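Local coordinates for GPI-anchored protein LLG1 (PDB 6A5D) that is a GPI-anchored plant protein that probably acts as a co-receptor in a heterotypic receptor complex perceiving RALF peptides, at residues V28-M33 / K57-P62. Residues are numbered along the deposited sequence; the frame is centred on the assembly and turned at random.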
ATOM      1  N   VAL A  28      -1.590 -12.406  -6.860  1.00 12.44           N
ATOM      2  CA  VAL A  28      -1.132 -11.164  -7.485  1.00 12.42           C
ATOM      3  C   VAL A  28       0.387 -11.121  -7.456  1.00 13.60           C
ATOM      4  O   VAL A  28       1.008 -11.324  -6.407  1.00 15.74           O
ATOM      5  CB  VAL A  28      -1.734  -9.941  -6.766  1.00 11.08           C
ATOM      6  CG1 VAL A  28      -1.185  -8.622  -7.350  1.00 12.26           C
ATOM      7  CG2 VAL A  28      -3.262  -9.980  -6.823  1.00 13.16           C
ATOM      8  N   ASN A  29       0.993 -10.877  -8.614  1.00 12.24           N
ATOM      9  CA  ASN A  29       2.455 -10.921  -8.734  1.00 12.64           C
ATOM     10  C   ASN A  29       3.067  -9.563  -8.383  1.00 11.90           C
ATOM     11  O   ASN A  29       3.590  -8.833  -9.228  1.00 12.76           O
ATOM     12  CB  ASN A  29       2.877 -11.383 -10.121  1.00 14.82           C
ATOM     13  CG  ASN A  29       4.304 -11.902 -10.149  1.00 15.50           C
ATOM     14  OD1 ASN A  29       5.071 -11.724  -9.192  1.00 17.10           O
ATOM     15  ND2 ASN A  29       4.674 -12.535 -11.256  1.00 20.55           N
ATOM     16  N   PHE A  30       3.021  -9.250  -7.087  1.00 10.74           N
ATOM     17  CA  PHE A  30       3.519  -7.962  -6.621  1.00 12.97           C
ATOM     18  C   PHE A  30       4.983  -7.751  -6.974  1.00 11.05           C
ATOM     19  O   PHE A  30       5.392  -6.612  -7.229  1.00 10.57           O
ATOM     20  CB  PHE A  30       3.294  -7.830  -5.115  1.00 11.73           C
ATOM     21  CG  PHE A  30       1.875  -7.522  -4.752  1.00  9.60           C
ATOM     22  CD1 PHE A  30       1.371  -6.270  -5.003  1.00 10.69           C
ATOM     23  CD2 PHE A  30       1.056  -8.467  -4.135  1.00 11.91           C
ATOM     24  CE1 PHE A  30       0.063  -5.947  -4.682  1.00 10.66           C
ATOM     25  CE2 PHE A  30      -0.248  -8.157  -3.806  1.00 10.11           C
ATOM     26  CZ  PHE A  30      -0.751  -6.893  -4.075  1.00  8.78           C
ATOM     27  N   GLU A  31       5.768  -8.834  -7.049  1.00 10.72           N
ATOM     28  CA  GLU A  31       7.193  -8.701  -7.329  1.00 14.89           C
ATOM     29  C   GLU A  31       7.459  -7.902  -8.599  1.00 14.56           C
ATOM     30  O   GLU A  31       8.405  -7.104  -8.653  1.00 12.60           O
ATOM     31  CB  GLU A  31       7.847 -10.075  -7.445  1.00 15.45           C
ATOM     32  CG  GLU A  31       9.350  -9.942  -7.689  1.00 17.62           C
ATOM     33  CD  GLU A  31      10.081 -11.260  -7.755  1.00 21.87           C
ATOM     34  OE1 GLU A  31       9.439 -12.313  -7.588  1.00 20.94           O
ATOM     35  OE2 GLU A  31      11.323 -11.221  -7.941  1.00 24.34           O
ATOM     36  N   PHE A  32       6.621  -8.076  -9.615  1.00 14.96           N
ATOM     37  CA  PHE A  32       6.881  -7.521 -10.934  1.00 12.08           C
ATOM     38  C   PHE A  32       5.929  -6.406 -11.338  1.00 14.33           C
ATOM     39  O   PHE A  32       5.901  -6.012 -12.509  1.00 12.73           O
ATOM     40  CB  PHE A  32       6.953  -8.628 -11.988  1.00 17.53           C
ATOM     41  CG  PHE A  32       8.171  -9.483 -11.848  1.00 18.56           C
ATOM     42  CD1 PHE A  32       9.416  -8.976 -12.191  1.00 20.65           C
ATOM     43  CD2 PHE A  32       8.091 -10.761 -11.323  1.00 18.67           C
ATOM     44  CE1 PHE A  32      10.553  -9.745 -12.052  1.00 22.90           C
ATOM     45  CE2 PHE A  32       9.237 -11.535 -11.179  1.00 20.16           C
ATOM     46  CZ  PHE A  32      10.462 -11.023 -11.546  1.00 21.02           C
ATOM     47  N   MET A  33       5.160  -5.879 -10.398  1.00 12.93           N
ATOM     48  CA  MET A  33       4.278  -4.769 -10.696  1.00 13.27           C
ATOM     49  C   MET A  33       5.073  -3.478 -10.800  1.00 11.80           C
ATOM     50  O   MET A  33       6.273  -3.412 -10.500  1.00 11.89           O
ATOM     51  CB  MET A  33       3.190  -4.647  -9.633  1.00 12.12           C
ATOM     52  CG  MET A  33       2.221  -5.800  -9.734  1.00  9.92           C
ATOM     53  SD  MET A  33       0.911  -5.802  -8.486  1.00 34.70           S
ATOM     54  CE  MET A  33       0.058  -4.264  -8.863  1.00 12.16           C
ATOM     55  N   LYS A  57      -3.060   4.334  -2.026  1.00  8.76           N
ATOM     56  CA  LYS A  57      -4.425   3.894  -2.316  1.00  9.42           C
ATOM     57  C   LYS A  57      -4.622   3.689  -3.807  1.00  8.84           C
ATOM     58  O   LYS A  57      -5.209   2.685  -4.230  1.00  9.72           O
ATOM     59  CB  LYS A  57      -5.422   4.924  -1.785  1.00  9.56           C
ATOM     60  CG  LYS A  57      -5.603   4.814  -0.271  1.00 10.18           C
ATOM     61  CD  LYS A  57      -6.550   5.854   0.323  1.00  9.96           C
ATOM     62  CE  LYS A  57      -6.660   5.651   1.828  1.00 10.24           C
ATOM     63  NZ  LYS A  57      -7.704   6.536   2.443  1.00 10.87           N
ATOM     64  N   ASP A  58      -4.089   4.601  -4.629  1.00  9.35           N
ATOM     65  CA  ASP A  58      -4.211   4.443  -6.076  1.00  9.18           C
ATOM     66  C   ASP A  58      -3.548   3.152  -6.554  1.00 10.38           C
ATOM     67  O   ASP A  58      -4.056   2.481  -7.465  1.00  9.10           O
ATOM     68  CB  ASP A  58      -3.651   5.666  -6.795  1.00 11.88           C
ATOM     69  CG  ASP A  58      -4.589   6.862  -6.744  1.00 12.14           C
ATOM     70  OD1 ASP A  58      -5.804   6.670  -6.530  1.00 12.98           O
ATOM     71  OD2 ASP A  58      -4.118   7.998  -6.935  1.00 12.44           O
ATOM     72  N   PHE A  59      -2.434   2.772  -5.918  1.00 10.73           N
ATOM     73  CA  PHE A  59      -1.735   1.538  -6.265  1.00  8.44           C
ATOM     74  C   PHE A  59      -2.480   0.311  -5.752  1.00 10.35           C
ATOM     75  O   PHE A  59      -2.605  -0.695  -6.468  1.00 10.94           O
ATOM     76  CB  PHE A  59      -0.326   1.551  -5.658  1.00 10.16           C
ATOM     77  CG  PHE A  59       0.441   0.268  -5.892  1.00 10.50           C
ATOM     78  CD1 PHE A  59       1.219   0.118  -7.037  1.00  9.31           C
ATOM     79  CD2 PHE A  59       0.373  -0.788  -4.984  1.00 10.66           C
ATOM     80  CE1 PHE A  59       1.920  -1.067  -7.262  1.00  9.55           C
ATOM     81  CE2 PHE A  59       1.071  -1.976  -5.207  1.00 10.71           C
ATOM     82  CZ  PHE A  59       1.832  -2.119  -6.353  1.00 11.27           C
ATOM     83  N   ALA A  60      -2.968   0.371  -4.509  1.00 10.65           N
ATOM     84  CA  ALA A  60      -3.338  -0.821  -3.759  1.00 10.30           C
ATOM     85  C   ALA A  60      -4.832  -1.088  -3.753  1.00  9.56           C
ATOM     86  O   ALA A  60      -5.238  -2.245  -3.698  1.00 10.36           O
ATOM     87  CB  ALA A  60      -2.846  -0.703  -2.306  1.00  9.47           C
ATOM     88  N   CYS A  61      -5.650  -0.048  -3.833  1.00 10.56           N
ATOM     89  CA  CYS A  61      -7.094  -0.240  -3.796  1.00 10.21           C
ATOM     90  C   CYS A  61      -7.640  -1.173  -4.875  1.00 12.38           C
ATOM     91  O   CYS A  61      -8.647  -1.849  -4.595  1.00 10.72           O
ATOM     92  CB  CYS A  61      -7.816   1.111  -3.801  1.00  8.49           C
ATOM     93  SG  CYS A  61      -7.652   1.993  -2.232  1.00 74.81           S
ATOM     94  N   PRO A  62      -7.066  -1.276  -6.078  1.00 10.35           N
ATOM     95  CA  PRO A  62      -7.583  -2.278  -7.025  1.00 11.10           C
ATOM     96  C   PRO A  62      -7.440  -3.707  -6.533  1.00 11.43           C
ATOM     97  O   PRO A  62      -8.040  -4.609  -7.126  1.00 12.54           O
ATOM     98  CB  PRO A  62      -6.818  -2.012  -8.330  1.00 11.05           C
ATOM     99  CG  PRO A  62      -6.117  -0.704  -8.155  1.00 11.93           C
ATOM    100  CD  PRO A  62      -6.096  -0.344  -6.696  1.00 10.73           C
TER
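Contacts among apolar and sulfur-containing side chains join Phe30 and Met33 to Phe59: no hydrogen bond links 28-33 to 57-62, and the backbones stand well apart, with Met33 CA 9.8 Å from Phe59 CA. The aromatic part is a single approach, Phe30 CE1 to Phe59 CE2 at 4.1 Å. Phe59 CE2 lies near the plane of the Phe30 ring, at its edge, whereas Phe30 CE1 reaches the Phe59 ring obliquely. One face of Phe30 is occupied by Val28 CG1, 3.6 Å above the ring plane, over its centre.

The sulfur-aromatic part comes from Met33. Its methyl CE rests 3.7 Å from Phe59 CZ and 4.0 Å from Phe59 CE1; SD stands 5.4 Å from the ring centroid and 55° off the normal, an oblique Met-aromatic contact led by the methyl. An extended chi2 followed by a bend at chi3 (62°) sets that methyl against the ring. Phe59 holds CG anti to its backbone N (chi1 176°), which carries the ring from helix 49-60 toward the 28-33 side chains.

Outside the two segments, Tyr35 stacks on Phe59 and its hydroxyl bonds Phe30 O, while Met78 and Tyr81 of helix 74-86 touch Phe30. The contact thus joins the loop before helix 36-39 to helix 49-60 inside this disulfide-rich, strand-free domain, with Phe30 and Phe59 buried and Met33 partly exposed. Without hydrogen bonds across it, cohesion probably rests mainly on dispersion and water exclusion.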